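Local coordinates for iron transport multicopper oxidase FET3 (Saccharomyces cerevisiae, PDB 1ZPU), which oxidizes Fe(2+) to Fe(3+) with four copper ions and O2 for high-affinity iron uptake through the permease FTR1, and also acts as a cuprous oxidase, at residues N249-M253 against A282-N288; L137-E141 against S200-W204; E1-W7 against D42-L48. One frame throughout, in Å; residues are numbered along the deposited sequence.

Contact 1 (N249-M253 against A282-N288). With NAG (2-acetamido-2-deoxy-beta-D-glucopyranose), chain L; NAG (2-acetamido-2-deoxy-beta-D-glucopyranose), chain B.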
loop_
_atom_site.group_PDB
_atom_site.type_symbol
_atom_site.label_atom_id
_atom_site.label_comp_id
_atom_site.label_asym_id
_atom_site.label_seq_id
_atom_site.Cartn_x
_atom_site.Cartn_y
_atom_site.Cartn_z
ATOM N N ASN A 249 15.367 22.117 21.935
ATOM C CA ASN A 249 14.901 21.387 20.746
ATOM C C ASN A 249 14.850 19.873 20.966
ATOM O O ASN A 249 15.583 19.311 21.777
ATOM C CB ASN A 249 15.732 21.713 19.497
ATOM C CG ASN A 249 15.669 23.179 19.108
ATOM O OD1 ASN A 249 14.604 23.780 19.056
ATOM N ND2 ASN A 249 16.827 23.760 18.834
ATOM N N PHE A 250 13.974 19.216 20.222
ATOM C CA PHE A 250 13.688 17.805 20.445
ATOM C C PHE A 250 13.877 16.966 19.192
ATOM O O PHE A 250 13.683 17.436 18.077
ATOM C CB PHE A 250 12.267 17.654 20.951
ATOM C CG PHE A 250 12.025 18.307 22.266
ATOM C CD1 PHE A 250 11.680 19.653 22.339
ATOM C CD2 PHE A 250 12.130 17.576 23.446
ATOM C CE1 PHE A 250 11.446 20.251 23.554
ATOM C CE2 PHE A 250 11.892 18.172 24.662
ATOM C CZ PHE A 250 11.549 19.511 24.711
ATOM N N ALA A 251 14.251 15.713 19.393
ATOM C CA ALA A 251 14.544 14.815 18.287
ATOM C C ALA A 251 13.278 14.143 17.756
ATOM O O ALA A 251 12.482 13.606 18.538
ATOM C CB ALA A 251 15.532 13.777 18.737
ATOM N N ILE A 252 13.079 14.212 16.440
ATOM C CA ILE A 252 12.067 13.422 15.736
ATOM C C ILE A 252 12.803 12.183 15.238
ATOM O O ILE A 252 13.765 12.279 14.485
ATOM C CB ILE A 252 11.465 14.183 14.525
ATOM C CG1 ILE A 252 10.793 15.483 14.955
ATOM C CG2 ILE A 252 10.475 13.298 13.754
ATOM C CD1 ILE A 252 10.560 16.427 13.805
ATOM N N MET A 253 12.352 11.017 15.670
ATOM C CA MET A 253 13.124 9.797 15.507
ATOM C C MET A 253 12.413 8.761 14.646
ATOM O O MET A 253 11.249 8.451 14.875
ATOM C CB MET A 253 13.392 9.223 16.889
ATOM C CG MET A 253 14.689 8.456 16.982
ATOM S SD MET A 253 16.165 9.482 17.097
ATOM C CE MET A 253 15.416 11.061 17.364
ATOM N N ALA A 282 19.214 27.483 19.206
ATOM C CA ALA A 282 19.674 26.514 20.190
ATOM C C ALA A 282 20.351 25.287 19.553
ATOM O O ALA A 282 20.406 25.163 18.333
ATOM C CB ALA A 282 18.520 26.109 21.098
ATOM N N ALA A 283 20.877 24.404 20.398
ATOM C CA ALA A 283 21.562 23.200 19.969
ATOM C C ALA A 283 20.610 22.287 19.232
ATOM O O ALA A 283 19.500 22.046 19.705
ATOM C CB ALA A 283 22.137 22.484 21.175
ATOM N N LEU A 284 21.043 21.797 18.069
ATOM C CA LEU A 284 20.313 20.780 17.324
ATOM C C LEU A 284 20.293 19.501 18.127
ATOM O O LEU A 284 21.323 19.103 18.666
ATOM C CB LEU A 284 20.997 20.525 15.992
ATOM C CG LEU A 284 20.979 21.741 15.073
ATOM C CD1 LEU A 284 21.847 21.469 13.833
ATOM C CD2 LEU A 284 19.521 22.146 14.711
ATOM N N PRO A 285 19.119 18.876 18.256
ATOM C CA PRO A 285 18.995 17.664 19.066
ATOM C C PRO A 285 19.868 16.509 18.590
ATOM O O PRO A 285 20.028 16.296 17.391
ATOM C CB PRO A 285 17.512 17.299 18.945
ATOM C CG PRO A 285 16.981 18.105 17.796
ATOM C CD PRO A 285 17.830 19.320 17.705
ATOM N N THR A 286 20.449 15.799 19.553
ATOM C CA THR A 286 21.130 14.533 19.311
ATOM C C THR A 286 20.090 13.411 19.210
ATOM O O THR A 286 18.909 13.647 19.434
ATOM C CB THR A 286 22.048 14.229 20.481
ATOM O OG1 THR A 286 21.319 14.407 21.707
ATOM C CG2 THR A 286 23.250 15.167 20.464
ATOM N N GLN A 287 20.524 12.192 18.887
ATOM C CA GLN A 287 19.620 11.045 18.840
ATOM C C GLN A 287 18.964 10.804 20.184
ATOM O O GLN A 287 19.617 10.883 21.225
ATOM C CB GLN A 287 20.360 9.782 18.461
ATOM C CG GLN A 287 19.511 8.561 18.675
ATOM C CD GLN A 287 20.182 7.275 18.283
ATOM O OE1 GLN A 287 21.353 7.252 17.900
ATOM N NE2 GLN A 287 19.435 6.173 18.390
ATOM N N ASN A 288 17.671 10.519 20.159
ATOM C CA ASN A 288 16.970 10.114 21.358
ATOM C C ASN A 288 16.987 8.595 21.518
ATOM O O ASN A 288 16.352 7.859 20.752
ATOM C CB ASN A 288 15.536 10.644 21.350
ATOM C CG ASN A 288 14.788 10.327 22.645
ATOM O OD1 ASN A 288 13.721 9.714 22.621
ATOM N ND2 ASN A 288 15.350 10.744 23.775
HETATM C C1 NAG L . 19.346 3.065 17.579
HETATM C C2 NAG L . 20.705 3.053 18.268
HETATM C C3 NAG L . 20.811 2.042 19.418
HETATM C C4 NAG L . 19.732 2.272 20.452
HETATM C C5 NAG L . 18.418 2.178 19.678
HETATM C C6 NAG L . 17.225 2.417 20.600
HETATM C C7 NAG L . 22.876 3.509 17.257
HETATM C C8 NAG L . 22.874 4.926 17.758
HETATM N N2 NAG L . 21.738 2.800 17.299
HETATM O O3 NAG L . 22.036 2.172 20.100
HETATM O O4 NAG L . 19.890 1.284 21.454
HETATM O O5 NAG L . 18.358 3.125 18.599
HETATM O O6 NAG L . 17.222 3.768 21.001
HETATM O O7 NAG L . 23.933 3.048 16.826
HETATM C C1 NAG B . 17.499 30.020 22.078
HETATM C C2 NAG B . 17.035 31.249 22.861
HETATM C C3 NAG B . 18.236 32.083 23.280
HETATM C C4 NAG B . 19.178 31.211 24.108
HETATM C C5 NAG B . 19.550 29.990 23.270
HETATM C C6 NAG B . 20.438 29.008 24.009
HETATM C C7 NAG B . 14.867 32.278 22.515
HETATM C C8 NAG B . 14.446 33.718 22.508
HETATM N N2 NAG B . 16.110 32.051 22.084
HETATM O O3 NAG B . 17.804 33.222 23.991
HETATM O O4 NAG B . 20.341 31.932 24.447
HETATM O O5 NAG B . 18.392 29.290 22.890
HETATM O O6 NAG B . 20.993 28.167 23.027
HETATM O O7 NAG B . 14.085 31.391 22.904
#
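The pyrrolidine ring of Pro285 lies across the backbone of 249-253: its CD is 3.7 Å from Asn249 CB, its CG 3.4 Å from Phe250 O and its CB 4.0 Å from Ala251 CB. Ala251 and Pro285 are also the nearest residues by CA distance (5.3 Å), consistent with the small side chain of Ala251; Ala251 CB is 3.5 Å from Thr286 O. A polar contact holds each end. Asn249 ND2 donates to Ala283 O (3.3 Å, 162°), while Asn249 OD1 accepts from Asn279 N, so both ends of the amide are used. At the far end, Asn288 N makes a weak hydrogen bond to Met253 SD (3.6 Å, 151°), and Gln287 CG rests 3.8 Å from the same sulfur. The two segments run in similar directions, 28° apart, yet no beta bridge joins them: strand 250-256 already has 271-277 and 201-205 as its sheet neighbours. Asn249, Ala251 and Met253 point their CB atoms toward the loop, whereas Phe250 and Ile252 point theirs away, Ile252 packing on Phe203. The geometry is that of an extended connection running along the outer face of a sheet in the second cupredoxin domain, on the way to strand 316-326 of the third.

Contact 2 (L137-E141 against S200-W204)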
loop_
_atom_site.group_PDB
_atom_site.type_symbol
_atom_site.label_atom_id
_atom_site.label_comp_id
_atom_site.label_asym_id
_atom_site.label_seq_id
_atom_site.Cartn_x
_atom_site.Cartn_y
_atom_site.Cartn_z
ATOM N N LEU A 137 4.306 14.060 7.460
ATOM C CA LEU A 137 5.653 13.593 7.283
ATOM C C LEU A 137 5.565 12.318 6.471
ATOM O O LEU A 137 4.803 11.411 6.830
ATOM C CB LEU A 137 6.307 13.297 8.617
ATOM C CG LEU A 137 6.431 14.389 9.667
ATOM C CD1 LEU A 137 7.093 13.778 10.872
ATOM C CD2 LEU A 137 7.244 15.562 9.169
ATOM N N SER A 138 6.320 12.252 5.375
ATOM C CA SER A 138 6.380 11.059 4.552
ATOM C C SER A 138 7.640 10.283 4.880
ATOM O O SER A 138 8.722 10.626 4.394
ATOM C CB SER A 138 6.413 11.438 3.071
ATOM O OG SER A 138 5.254 12.151 2.673
ATOM N N LEU A 139 7.506 9.248 5.702
ATOM C CA LEU A 139 8.617 8.362 6.007
ATOM C C LEU A 139 8.816 7.367 4.860
ATOM O O LEU A 139 7.843 6.900 4.235
ATOM C CB LEU A 139 8.359 7.597 7.304
ATOM C CG LEU A 139 7.677 8.291 8.488
ATOM C CD1 LEU A 139 7.410 7.299 9.636
ATOM C CD2 LEU A 139 8.519 9.425 8.974
ATOM N N SER A 140 10.079 7.038 4.593
ATOM C CA SER A 140 10.420 6.062 3.560
ATOM C C SER A 140 11.821 5.529 3.775
ATOM O O SER A 140 12.558 6.106 4.551
ATOM C CB SER A 140 10.318 6.703 2.173
ATOM O OG SER A 140 10.673 5.770 1.180
ATOM N N GLU A 141 12.183 4.430 3.116
ATOM C CA GLU A 141 13.602 4.057 3.002
ATOM C C GLU A 141 14.107 4.534 1.643
ATOM O O GLU A 141 13.301 4.857 0.768
ATOM C CB GLU A 141 13.832 2.553 3.175
ATOM C CG GLU A 141 13.451 1.689 1.958
ATOM C CD GLU A 141 11.948 1.538 1.780
ATOM O OE1 GLU A 141 11.344 0.711 2.519
ATOM O OE2 GLU A 141 11.380 2.260 0.906
ATOM N N SER A 200 9.237 -1.577 7.396
ATOM C CA SER A 200 8.447 -0.936 8.472
ATOM C C SER A 200 9.312 0.015 9.303
ATOM O O SER A 200 10.520 -0.182 9.439
ATOM C CB SER A 200 7.905 -1.983 9.442
ATOM O OG SER A 200 7.052 -2.934 8.837
ATOM N N GLN A 201 8.711 1.030 9.899
ATOM C CA GLN A 201 9.499 1.943 10.715
ATOM C C GLN A 201 8.877 2.174 12.065
ATOM O O GLN A 201 7.647 2.220 12.194
ATOM C CB GLN A 201 9.649 3.282 10.025
ATOM C CG GLN A 201 10.395 3.228 8.701
ATOM C CD GLN A 201 10.773 4.605 8.226
ATOM O OE1 GLN A 201 10.977 5.515 9.039
ATOM N NE2 GLN A 201 10.857 4.782 6.923
ATOM N N TYR A 202 9.718 2.326 13.080
ATOM C CA TYR A 202 9.236 2.837 14.351
ATOM C C TYR A 202 9.377 4.340 14.296
ATOM O O TYR A 202 10.346 4.866 13.729
ATOM C CB TYR A 202 10.031 2.300 15.528
ATOM C CG TYR A 202 10.074 0.812 15.632
ATOM C CD1 TYR A 202 11.069 0.094 14.975
ATOM C CD2 TYR A 202 9.140 0.111 16.406
ATOM C CE1 TYR A 202 11.136 -1.276 15.068
ATOM C CE2 TYR A 202 9.194 -1.273 16.512
ATOM C CZ TYR A 202 10.200 -1.962 15.836
ATOM O OH TYR A 202 10.300 -3.339 15.894
ATOM N N PHE A 203 8.411 5.036 14.873
ATOM C CA PHE A 203 8.428 6.476 14.864
ATOM C C PHE A 203 8.092 7.022 16.233
ATOM O O PHE A 203 7.135 6.561 16.867
ATOM C CB PHE A 203 7.420 7.007 13.859
ATOM C CG PHE A 203 7.369 8.497 13.797
ATOM C CD1 PHE A 203 8.217 9.191 12.942
ATOM C CD2 PHE A 203 6.480 9.211 14.602
ATOM C CE1 PHE A 203 8.175 10.571 12.877
ATOM C CE2 PHE A 203 6.431 10.583 14.557
ATOM C CZ PHE A 203 7.284 11.272 13.700
ATOM N N TRP A 204 8.864 8.016 16.676
ATOM C CA TRP A 204 8.573 8.715 17.924
ATOM C C TRP A 204 9.239 10.082 18.024
ATOM O O TRP A 204 10.202 10.370 17.306
ATOM C CB TRP A 204 8.940 7.860 19.139
ATOM C CG TRP A 204 10.411 7.681 19.409
ATOM C CD1 TRP A 204 11.165 8.387 20.291
ATOM C CD2 TRP A 204 11.291 6.702 18.823
ATOM N NE1 TRP A 204 12.462 7.916 20.301
ATOM C CE2 TRP A 204 12.566 6.882 19.409
ATOM C CE3 TRP A 204 11.125 5.693 17.859
ATOM C CZ2 TRP A 204 13.668 6.092 19.071
ATOM C CZ3 TRP A 204 12.223 4.910 17.516
ATOM C CH2 TRP A 204 13.481 5.117 18.123
#
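Gln201 and Leu139 lose almost the same area to this contact, 72 and 71 Å², and Phe203 follows with 62 Å²; together they account for most of the 252 Å² buried. Leu139 sits between the other two: its CB is 3.8 Å from Gln201 OE1, and its CD1 is 3.9 Å from Phe203 CD1. The Phe203 ring meets a second leucine two residues earlier on the same strand, Leu137 CD1 lying 3.8 Å from Phe203 CZ. With strand axes 9.1 Å apart at closest, 145° between their N-to-C directions and Leu139 CA 8.0 Å from Gln201 CA, the strands face each other across the two layers of a beta sandwich, here the cupredoxin (plastocyanin-like) fold of the second domain. Strand 133-142 belongs to one sheet and strand 201-205 to the other; Ile192 of the first sheet and Ile252 of the second extend the apolar filling around Phe203. Toward the Glu141 end the interior turns polar. Gln201 OE1 is hydrogen-bonded by Gln254 NE2, and Gln201 NE2 lies 3.2 Å from Ser140 O. Ser140 OG donates to Glu141 O (2.8 Å), and the Glu141 carboxylate accepts from the backbone amides of Gly197, Phe198 and Val199.

Contact 3 (E1-W7 against D42-L48). With NAG (2-acetamido-2-deoxy-beta-D-glucopyranose), chain C; NAG (2-acetamido-2-deoxy-beta-D-glucopyranose), chain K.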
loop_
_atom_site.group_PDB
_atom_site.type_symbol
_atom_site.label_atom_id
_atom_site.label_comp_id
_atom_site.label_asym_id
_atom_site.label_seq_id
_atom_site.Cartn_x
_atom_site.Cartn_y
_atom_site.Cartn_z
ATOM N N GLU A 1 -16.144 20.604 -6.891
ATOM C CA GLU A 1 -15.017 21.323 -7.538
ATOM C C GLU A 1 -14.119 20.342 -8.273
ATOM O O GLU A 1 -13.836 19.257 -7.774
ATOM C CB GLU A 1 -14.198 22.087 -6.492
ATOM C CG GLU A 1 -13.175 23.079 -7.079
ATOM C CD GLU A 1 -12.174 23.615 -6.048
ATOM O OE1 GLU A 1 -11.813 22.881 -5.099
ATOM O OE2 GLU A 1 -11.734 24.780 -6.198
ATOM N N THR A 2 -13.659 20.739 -9.454
ATOM C CA THR A 2 -12.792 19.889 -10.249
ATOM C C THR A 2 -11.351 20.379 -10.239
ATOM O O THR A 2 -11.068 21.532 -10.576
ATOM C CB THR A 2 -13.289 19.783 -11.690
ATOM O OG1 THR A 2 -14.655 19.359 -11.683
ATOM C CG2 THR A 2 -12.464 18.777 -12.472
ATOM N N HIS A 3 -10.450 19.485 -9.848
ATOM C CA HIS A 3 -9.021 19.742 -9.883
ATOM C C HIS A 3 -8.405 18.960 -11.023
ATOM O O HIS A 3 -8.449 17.728 -11.035
ATOM C CB HIS A 3 -8.348 19.310 -8.579
ATOM C CG HIS A 3 -9.012 19.834 -7.345
ATOM N ND1 HIS A 3 -8.578 20.967 -6.693
ATOM C CD2 HIS A 3 -10.077 19.377 -6.641
ATOM C CE1 HIS A 3 -9.341 21.180 -5.635
ATOM N NE2 HIS A 3 -10.260 20.232 -5.584
ATOM N N THR A 4 -7.823 19.679 -11.976
ATOM C CA THR A 4 -7.202 19.058 -13.132
ATOM C C THR A 4 -5.696 19.232 -13.081
ATOM O O THR A 4 -5.202 20.338 -12.901
ATOM C CB THR A 4 -7.770 19.634 -14.423
ATOM O OG1 THR A 4 -9.173 19.381 -14.434
ATOM C CG2 THR A 4 -7.128 18.988 -15.655
ATOM N N PHE A 5 -4.980 18.122 -13.227
ATOM C CA PHE A 5 -3.524 18.113 -13.223
ATOM C C PHE A 5 -2.975 17.591 -14.538
ATOM O O PHE A 5 -3.518 16.660 -15.123
ATOM C CB PHE A 5 -2.992 17.217 -12.101
ATOM C CG PHE A 5 -3.341 17.697 -10.730
ATOM C CD1 PHE A 5 -4.513 17.272 -10.107
ATOM C CD2 PHE A 5 -2.506 18.578 -10.052
ATOM C CE1 PHE A 5 -4.849 17.736 -8.825
ATOM C CE2 PHE A 5 -2.832 19.034 -8.773
ATOM C CZ PHE A 5 -4.004 18.615 -8.161
ATOM N N ASN A 6 -1.888 18.190 -14.999
ATOM C CA ASN A 6 -1.161 17.625 -16.108
ATOM C C ASN A 6 0.255 17.241 -15.700
ATOM O O ASN A 6 1.132 18.095 -15.570
ATOM C CB ASN A 6 -1.156 18.543 -17.315
ATOM C CG ASN A 6 -0.307 17.989 -18.433
ATOM O OD1 ASN A 6 -0.234 16.766 -18.635
ATOM N ND2 ASN A 6 0.396 18.870 -19.122
ATOM N N TRP A 7 0.469 15.941 -15.501
ATOM C CA TRP A 7 1.754 15.428 -15.034
ATOM C C TRP A 7 2.435 14.503 -16.013
ATOM O O TRP A 7 1.822 13.575 -16.539
ATOM C CB TRP A 7 1.592 14.656 -13.746
ATOM C CG TRP A 7 1.082 15.427 -12.611
ATOM C CD1 TRP A 7 1.105 16.770 -12.453
ATOM C CD2 TRP A 7 0.503 14.887 -11.430
ATOM N NE1 TRP A 7 0.549 17.108 -11.251
ATOM C CE2 TRP A 7 0.167 15.964 -10.604
ATOM C CE3 TRP A 7 0.226 13.585 -10.993
ATOM C CZ2 TRP A 7 -0.436 15.788 -9.354
ATOM C CZ3 TRP A 7 -0.379 13.406 -9.749
ATOM C CH2 TRP A 7 -0.694 14.503 -8.944
ATOM N N ASP A 42 -15.229 16.204 -4.172
ATOM C CA ASP A 42 -14.592 16.857 -5.321
ATOM C C ASP A 42 -14.242 15.869 -6.439
ATOM O O ASP A 42 -14.146 14.657 -6.212
ATOM C CB ASP A 42 -13.347 17.645 -4.892
ATOM C CG ASP A 42 -13.685 18.996 -4.275
ATOM O OD1 ASP A 42 -14.878 19.366 -4.246
ATOM O OD2 ASP A 42 -12.751 19.700 -3.827
ATOM N N ARG A 43 -14.078 16.398 -7.646
ATOM C CA ARG A 43 -13.634 15.607 -8.782
ATOM C C ARG A 43 -12.142 15.839 -9.008
ATOM O O ARG A 43 -11.673 16.968 -8.996
ATOM C CB ARG A 43 -14.433 15.959 -10.041
ATOM C CG ARG A 43 -14.051 15.132 -11.261
ATOM C CD ARG A 43 -14.986 15.349 -12.444
ATOM N NE ARG A 43 -16.343 14.867 -12.191
ATOM C CZ ARG A 43 -16.723 13.593 -12.247
ATOM N NH1 ARG A 43 -15.849 12.645 -12.551
ATOM N NH2 ARG A 43 -17.985 13.268 -12.003
ATOM N N VAL A 44 -11.401 14.755 -9.201
ATOM C CA VAL A 44 -9.975 14.837 -9.513
ATOM C C VAL A 44 -9.740 14.285 -10.908
ATOM O O VAL A 44 -10.108 13.146 -11.202
ATOM C CB VAL A 44 -9.081 14.070 -8.480
ATOM C CG1 VAL A 44 -7.609 14.212 -8.827
ATOM C CG2 VAL A 44 -9.319 14.567 -7.057
ATOM N N GLN A 45 -9.135 15.106 -11.758
ATOM C CA GLN A 45 -8.802 14.714 -13.127
ATOM C C GLN A 45 -7.301 14.846 -13.405
ATOM O O GLN A 45 -6.803 15.944 -13.633
ATOM C CB GLN A 45 -9.599 15.548 -14.122
ATOM C CG GLN A 45 -11.108 15.470 -13.926
ATOM C CD GLN A 45 -11.872 16.348 -14.906
ATOM O OE1 GLN A 45 -11.365 17.362 -15.363
ATOM N NE2 GLN A 45 -13.097 15.961 -15.224
ATOM N N ILE A 46 -6.589 13.721 -13.387
ATOM C CA ILE A 46 -5.157 13.719 -13.652
ATOM C C ILE A 46 -4.843 13.163 -15.039
ATOM O O ILE A 46 -5.176 12.022 -15.353
ATOM C CB ILE A 46 -4.368 12.941 -12.565
ATOM C CG1 ILE A 46 -4.774 13.431 -11.181
ATOM C CG2 ILE A 46 -2.868 13.118 -12.755
ATOM C CD1 ILE A 46 -4.356 12.567 -10.090
ATOM N N TYR A 47 -4.216 13.993 -15.867
ATOM C CA TYR A 47 -3.662 13.554 -17.133
ATOM C C TYR A 47 -2.243 13.096 -16.879
ATOM O O TYR A 47 -1.338 13.923 -16.743
ATOM C CB TYR A 47 -3.627 14.704 -18.140
ATOM C CG TYR A 47 -4.981 15.086 -18.656
ATOM C CD1 TYR A 47 -5.686 16.149 -18.094
ATOM C CD2 TYR A 47 -5.569 14.388 -19.712
ATOM C CE1 TYR A 47 -6.950 16.506 -18.575
ATOM C CE2 TYR A 47 -6.817 14.739 -20.187
ATOM C CZ TYR A 47 -7.505 15.798 -19.616
ATOM O OH TYR A 47 -8.750 16.150 -20.087
ATOM N N LEU A 48 -2.037 11.786 -16.796
ATOM C CA LEU A 48 -0.687 11.255 -16.627
ATOM C C LEU A 48 -0.104 10.917 -17.991
ATOM O O LEU A 48 -0.717 10.197 -18.783
ATOM C CB LEU A 48 -0.671 10.021 -15.730
ATOM C CG LEU A 48 0.513 9.769 -14.791
ATOM C CD1 LEU A 48 0.505 8.318 -14.354
ATOM C CD2 LEU A 48 1.862 10.114 -15.369
HETATM C C1 NAG C . -0.088 19.086 -20.460
HETATM C C2 NAG C . -1.140 18.785 -21.539
HETATM C C3 NAG C . -0.607 18.703 -22.994
HETATM C C4 NAG C . 0.652 19.541 -23.253
HETATM C C5 NAG C . 1.557 19.450 -22.029
HETATM C C6 NAG C . 2.894 20.172 -22.178
HETATM C C7 NAG C . -3.089 17.279 -21.611
HETATM C C8 NAG C . -3.331 15.878 -22.118
HETATM N N2 NAG C . -1.841 17.554 -21.202
HETATM O O3 NAG C . -1.624 19.079 -23.908
HETATM O O4 NAG C . 1.342 19.078 -24.391
HETATM O O5 NAG C . 0.810 20.024 -20.983
HETATM O O6 NAG C . 3.867 19.456 -21.447
HETATM O O7 NAG C . -4.011 18.105 -21.574
HETATM C C1 NAG K . -14.542 13.183 -16.362
HETATM C C2 NAG K . -14.933 13.406 -17.826
HETATM C C3 NAG K . -16.261 14.147 -17.876
HETATM C C4 NAG K . -17.309 13.345 -17.116
HETATM C C5 NAG K . -16.816 12.802 -15.770
HETATM C C6 NAG K . -17.745 11.694 -15.273
HETATM C C7 NAG K . -13.411 15.201 -18.745
HETATM C C8 NAG K . -14.296 16.349 -19.173
HETATM N N2 NAG K . -13.915 13.970 -18.714
HETATM O O3 NAG K . -16.687 14.272 -19.222
HETATM O O4 NAG K . -18.447 14.157 -16.934
HETATM O O5 NAG K . -15.495 12.279 -15.838
HETATM O O6 NAG K . -18.187 10.903 -16.359
HETATM O O7 NAG K . -12.234 15.403 -18.471
#
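Six backbone hydrogen bonds zip 1-7 to 42-48; on the 1-7 side all use odd-numbered residues, on the other Arg43, Gln45 and Tyr47. Arg43 N donates to Glu1 O (2.9 Å), His3 N to Arg43 O (2.9 Å), Gln45 N to His3 O (2.8 Å), Phe5 N to Gln45 O (2.9 Å), Tyr47 N to Phe5 O (2.9 Å) and Trp7 N to Tyr47 O (3.0 Å), with angles of 155-175°. His3 and Phe5 each bond to the residues on both sides of their partners, Val44 and Ile46, as in a parallel ladder, and Trp7 continues to Thr49; the axes lie 4.7 Å apart and 12° from parallel. Val44, Ile46 and Leu48 turn their backbone bonds to strand 88-94 instead. This is the parallel pair inside an otherwise antiparallel sheet of the first cupredoxin domain; His3, Phe5 and Trp7 share a face with Val44, Ile46 and Leu48, and from it His3 and Trp7 reach Val38 and Ile36 of the opposing sheet. Trp7 CE3 packs 3.6 Å from Ile46 CG2, and Phe5 CD1 4.0 Å from Ile46 CG1. Asp42 answers the chain start: its OD1 forms a salt bridge with Glu1 N (3.2 Å), its OD2 accepts from His3 NE2 (3.1 Å, 165°) and from Asn39 N. On the other face Thr4 OG1 donates weakly to Gln45 OE1 (3.1 Å), and Arg43 NH1 binds Asn92 OD1 while C5 of NAG K covers one face of its guanidinium. Asn6 ND2 is bonded covalently to C1 of NAG C, whose C7 lies over the Tyr47 ring.

How the contacts relate
Contacts 1 and 2, with centres 17 Å apart, meet through neighbouring strands of one sheet: Met253 N lies 2.8 Å from Trp204 O and Asn288 OD1 3.2 Å from Trp204 NE1, both probable hydrogen bonds. Ile252 turns from the loop of contact 1 to Phe203 (CG2 to CE1, 3.7 Å), so contact 1 lies on the outer face of the sheet whose inner face forms contact 2. Contact 3 belongs to the first domain, its centre about 29 Å from that of contact 2 and 40 Å from that of contact 1. One end each of contacts 2 and 3 nears the type 2/type 3 copper ligands: Leu48's side chain is about 9 Å from those of His60 and His107, Glu141's about 9 Å from His464's.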